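Mediator of RNA polymerase II transcription subunit 6 (Schizosaccharomyces pombe, PDB 4H61) serves as a subunit of the Mediator complex, a coactivator that relays signals from gene-specific regulators to the RNA polymerase II transcription machinery. Local coordinates at residues L23-F37 with V102-P114. Residues are numbered along the deposited sequence; the frame is centred on the assembly and turned at random.
Sequences LRTENVLEYFSQSPF and VYFVCNENIYMAP
Phe37 reaches across the two strands of the hairpin, and its atoms divide between Tyr103 on one strand and Ile110, Tyr111 and Met112 on the other. CB starts 3.6 Å from CE2 of Tyr103, and CG and CD1 continue beside the same tyrosine ring. CE1, next along the CD1 branch, touches Met112 CG; on the other branch CD2 meets Ile110 CG2 at 3.7 Å and CE2 the Ile110 carbonyl oxygen; CZ at the tip ends 3.9 Å from Tyr111 CA. A wide, flat phenylalanine suits this place because one ring spans both strands.

Phe32 completes the aromatic cluster. With CG anti to its backbone N (chi1 -175°), its ring is carried off the helix and sets an edge over the face of Tyr103, a T-shaped pair with planes at 69° and CZ above the ring centre. Replacing Tyr103 by an alanine would probably leave the Phe32 edge without its face and Phe37 CB facing a gap.

The helix 28-33 thus packs on one face of the antiparallel sheet, against a hairpin closed by a type I' turn from Cys106 to Asn109; helix 115-135 reaches Phe104 on the other face. Beta-branched Val105 and Ile110 suit both strand and core: Ile110 CD1 lies 3.8 Å from Tyr31 CD2, and Val105 CG1 meets Leu23 CD1 at 3.9 Å. At the turn Tyr31 OH donates in the carbonyl plane to a lone pair of Glu108 O (2.5 Å), and Met13 N bonds to the same hydroxyl.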
# COMPACT_ATOMS: atom_id res chain seq x y z
N LEU A 23 -4.11 13.47 9.60
CA LEU A 23 -3.84 12.57 8.48
C LEU A 23 -4.23 13.18 7.15
O LEU A 23 -5.28 13.81 7.02
CB LEU A 23 -4.55 11.23 8.67
CG LEU A 23 -4.05 10.32 9.79
CD1 LEU A 23 -4.69 8.94 9.68
CD2 LEU A 23 -2.53 10.23 9.76
N ARG A 24 -3.36 12.99 6.17
CA ARG A 24 -3.63 13.40 4.80
C ARG A 24 -3.09 12.33 3.87
O ARG A 24 -2.17 11.59 4.24
CB ARG A 24 -2.98 14.75 4.50
CG ARG A 24 -3.64 15.94 5.21
CD ARG A 24 -2.77 17.20 5.18
NE ARG A 24 -1.65 17.13 6.11
CZ ARG A 24 -0.37 16.99 5.75
NH1 ARG A 24 -0.05 16.91 4.46
NH2 ARG A 24 0.58 16.94 6.67
N THR A 25 -3.66 12.23 2.67
CA THR A 25 -3.16 11.32 1.64
C THR A 25 -1.66 11.49 1.46
O THR A 25 -0.93 10.52 1.24
CB THR A 25 -3.87 11.58 0.29
OG1 THR A 25 -5.27 11.35 0.43
CG2 THR A 25 -3.32 10.67 -0.80
N GLU A 26 -1.21 12.73 1.59
CA GLU A 26 0.20 13.09 1.50
C GLU A 26 1.09 12.31 2.47
O GLU A 26 2.24 12.03 2.15
CB GLU A 26 0.38 14.60 1.76
CG GLU A 26 -0.04 15.51 0.62
CD GLU A 26 -1.54 15.71 0.52
OE1 GLU A 26 -2.28 15.18 1.37
OE2 GLU A 26 -1.99 16.40 -0.43
N ASN A 27 0.55 11.97 3.64
CA ASN A 27 1.37 11.35 4.69
C ASN A 27 0.84 10.05 5.32
O ASN A 27 1.51 9.45 6.16
CB ASN A 27 1.72 12.37 5.79
CG ASN A 27 0.49 12.90 6.50
OD1 ASN A 27 -0.59 12.32 6.43
ND2 ASN A 27 0.65 14.03 7.19
N VAL A 28 -0.35 9.62 4.91
CA VAL A 28 -0.96 8.42 5.50
C VAL A 28 -0.05 7.17 5.42
O VAL A 28 0.01 6.38 6.37
CB VAL A 28 -2.33 8.12 4.87
CG1 VAL A 28 -2.21 7.93 3.38
CG2 VAL A 28 -2.96 6.90 5.51
N LEU A 29 0.66 7.01 4.32
CA LEU A 29 1.55 5.87 4.13
C LEU A 29 2.71 5.92 5.11
O LEU A 29 3.23 4.89 5.52
CB LEU A 29 2.08 5.84 2.70
CG LEU A 29 1.84 4.60 1.85
CD1 LEU A 29 0.60 3.86 2.33
CD2 LEU A 29 1.72 4.95 0.36
N GLU A 30 3.11 7.13 5.49
CA GLU A 30 4.19 7.27 6.45
C GLU A 30 3.70 6.83 7.82
O GLU A 30 4.42 6.18 8.58
CB GLU A 30 4.68 8.72 6.51
CG GLU A 30 5.93 8.90 7.35
CD GLU A 30 6.63 10.21 7.05
OE1 GLU A 30 6.54 10.68 5.89
OE2 GLU A 30 7.27 10.78 7.97
N TYR A 31 2.45 7.20 8.12
CA TYR A 31 1.77 6.76 9.33
C TYR A 31 1.78 5.24 9.39
O TYR A 31 2.18 4.64 10.39
CB TYR A 31 0.33 7.26 9.29
CG TYR A 31 -0.49 7.01 10.54
CD1 TYR A 31 0.01 7.29 11.80
CD2 TYR A 31 -1.80 6.52 10.44
CE1 TYR A 31 -0.76 7.07 12.94
CE2 TYR A 31 -2.57 6.31 11.57
CZ TYR A 31 -2.05 6.59 12.82
OH TYR A 31 -2.82 6.37 13.94
N PHE A 32 1.35 4.64 8.29
CA PHE A 32 1.28 3.20 8.17
C PHE A 32 2.64 2.57 8.45
O PHE A 32 2.72 1.49 9.01
CB PHE A 32 0.79 2.82 6.76
CG PHE A 32 0.57 1.35 6.57
CD1 PHE A 32 -0.61 0.75 6.97
CD2 PHE A 32 1.56 0.56 5.98
CE1 PHE A 32 -0.81 -0.60 6.79
CE2 PHE A 32 1.38 -0.80 5.80
CZ PHE A 32 0.19 -1.39 6.21
N SER A 33 3.71 3.28 8.08
CA SER A 33 5.08 2.78 8.27
C SER A 33 5.51 2.59 9.72
O SER A 33 6.41 1.80 10.00
CB SER A 33 6.08 3.69 7.57
OG SER A 33 5.84 3.68 6.18
N GLN A 34 4.88 3.31 10.64
CA GLN A 34 5.25 3.19 12.04
C GLN A 34 4.45 2.07 12.72
O GLN A 34 4.60 1.82 13.92
CB GLN A 34 5.02 4.53 12.75
CG GLN A 34 5.82 5.69 12.15
CD GLN A 34 7.33 5.58 12.37
OE1 GLN A 34 7.80 5.35 13.49
NE2 GLN A 34 8.09 5.75 11.30
N SER A 35 3.63 1.38 11.94
CA SER A 35 2.73 0.37 12.48
C SER A 35 3.29 -1.03 12.24
O SER A 35 4.12 -1.23 11.35
CB SER A 35 1.35 0.49 11.81
OG SER A 35 1.34 -0.20 10.57
N PRO A 36 2.84 -2.01 13.04
CA PRO A 36 3.29 -3.40 12.89
C PRO A 36 2.76 -4.11 11.64
O PRO A 36 3.03 -5.30 11.45
CB PRO A 36 2.76 -4.10 14.14
CG PRO A 36 1.65 -3.22 14.65
CD PRO A 36 2.03 -1.82 14.26
N PHE A 37 2.01 -3.39 10.81
CA PHE A 37 1.53 -3.97 9.55
C PHE A 37 2.56 -3.70 8.45
O PHE A 37 2.61 -4.40 7.43
CB PHE A 37 0.16 -3.40 9.19
CG PHE A 37 -0.89 -3.65 10.24
CD1 PHE A 37 -1.34 -4.95 10.49
CD2 PHE A 37 -1.42 -2.61 11.00
CE1 PHE A 37 -2.30 -5.20 11.46
CE2 PHE A 37 -2.39 -2.84 11.97
CZ PHE A 37 -2.83 -4.14 12.21
N VAL A 102 -5.29 -6.32 2.56
CA VAL A 102 -5.66 -4.91 2.57
C VAL A 102 -6.00 -4.41 3.98
O VAL A 102 -6.50 -5.16 4.82
CB VAL A 102 -6.76 -4.54 1.52
CG1 VAL A 102 -7.16 -5.75 0.68
CG2 VAL A 102 -7.97 -3.90 2.17
N TYR A 103 -5.70 -3.14 4.23
CA TYR A 103 -5.82 -2.58 5.57
C TYR A 103 -6.68 -1.33 5.52
O TYR A 103 -6.71 -0.63 4.51
CB TYR A 103 -4.43 -2.19 6.12
CG TYR A 103 -3.35 -3.22 5.87
CD1 TYR A 103 -2.79 -3.38 4.61
CD2 TYR A 103 -2.88 -4.03 6.91
CE1 TYR A 103 -1.81 -4.31 4.38
CE2 TYR A 103 -1.89 -4.97 6.68
CZ TYR A 103 -1.35 -5.10 5.41
OH TYR A 103 -0.37 -6.02 5.15
N PHE A 104 -7.37 -1.06 6.62
CA PHE A 104 -8.13 0.18 6.75
C PHE A 104 -7.42 1.16 7.68
O PHE A 104 -6.87 0.77 8.70
CB PHE A 104 -9.54 -0.10 7.27
CG PHE A 104 -10.40 -0.83 6.29
CD1 PHE A 104 -10.09 -0.83 4.94
CD2 PHE A 104 -11.53 -1.52 6.71
CE1 PHE A 104 -10.88 -1.50 4.03
CE2 PHE A 104 -12.33 -2.19 5.81
CZ PHE A 104 -12.00 -2.19 4.47
N VAL A 105 -7.42 2.42 7.29
CA VAL A 105 -6.98 3.49 8.17
C VAL A 105 -8.22 4.33 8.43
O VAL A 105 -8.49 5.31 7.73
CB VAL A 105 -5.86 4.34 7.55
CG1 VAL A 105 -5.28 5.29 8.58
CG2 VAL A 105 -4.75 3.44 7.01
N CYS A 106 -8.98 3.92 9.44
CA CYS A 106 -10.25 4.55 9.74
C CYS A 106 -10.16 5.31 11.06
O CYS A 106 -9.92 4.71 12.11
CB CYS A 106 -11.34 3.48 9.82
SG CYS A 106 -13.01 4.12 9.79
N ASN A 107 -10.34 6.63 10.99
CA ASN A 107 -10.20 7.49 12.17
C ASN A 107 -8.88 7.28 12.90
O ASN A 107 -8.86 7.18 14.12
CB ASN A 107 -11.37 7.28 13.14
CG ASN A 107 -12.67 7.82 12.61
OD1 ASN A 107 -13.47 7.08 12.03
ND2 ASN A 107 -12.90 9.11 12.80
N GLU A 108 -7.80 7.21 12.14
CA GLU A 108 -6.44 7.03 12.68
C GLU A 108 -6.19 5.62 13.24
O GLU A 108 -5.11 5.32 13.76
CB GLU A 108 -6.10 8.12 13.69
CG GLU A 108 -6.19 9.52 13.10
CD GLU A 108 -6.66 10.56 14.09
OE1 GLU A 108 -6.09 10.63 15.20
OE2 GLU A 108 -7.61 11.31 13.76
N ASN A 109 -7.20 4.76 13.12
CA ASN A 109 -7.08 3.36 13.49
C ASN A 109 -6.70 2.52 12.29
O ASN A 109 -7.38 2.55 11.26
CB ASN A 109 -8.39 2.84 14.06
CG ASN A 109 -8.40 2.81 15.56
OD1 ASN A 109 -8.35 3.86 16.21
ND2 ASN A 109 -8.48 1.61 16.12
N ILE A 110 -5.60 1.78 12.41
CA ILE A 110 -5.21 0.88 11.36
C ILE A 110 -5.49 -0.57 11.76
O ILE A 110 -5.19 -0.98 12.89
CB ILE A 110 -3.72 1.04 11.00
CG1 ILE A 110 -3.38 2.52 10.84
CG2 ILE A 110 -3.38 0.25 9.74
CD1 ILE A 110 -1.97 2.77 10.32
N TYR A 111 -6.08 -1.33 10.84
CA TYR A 111 -6.33 -2.75 11.04
C TYR A 111 -6.53 -3.42 9.68
O TYR A 111 -6.87 -2.76 8.70
CB TYR A 111 -7.54 -2.97 11.94
CG TYR A 111 -8.79 -2.20 11.53
CD1 TYR A 111 -9.68 -2.73 10.59
CD2 TYR A 111 -9.08 -0.96 12.08
CE1 TYR A 111 -10.82 -2.04 10.20
CE2 TYR A 111 -10.22 -0.25 11.70
CZ TYR A 111 -11.09 -0.80 10.76
OH TYR A 111 -12.22 -0.11 10.37
N MET A 112 -6.29 -4.73 9.62
CA MET A 112 -6.53 -5.51 8.40
C MET A 112 -8.02 -5.55 8.11
O MET A 112 -8.85 -5.67 9.02
CB MET A 112 -6.01 -6.95 8.53
CG MET A 112 -4.52 -7.05 8.87
SD MET A 112 -3.91 -8.74 9.13
CE MET A 112 -4.41 -9.50 7.58
N ALA A 113 -8.37 -5.43 6.84
CA ALA A 113 -9.76 -5.51 6.43
C ALA A 113 -10.06 -6.99 6.33
O ALA A 113 -9.14 -7.80 6.31
CB ALA A 113 -9.93 -4.86 5.07
N PRO A 114 -11.35 -7.36 6.29
CA PRO A 114 -11.69 -8.76 6.06
C PRO A 114 -11.07 -9.29 4.77
O PRO A 114 -10.78 -8.52 3.84
CB PRO A 114 -13.22 -8.74 5.94
CG PRO A 114 -13.62 -7.57 6.76
CD PRO A 114 -12.54 -6.54 6.58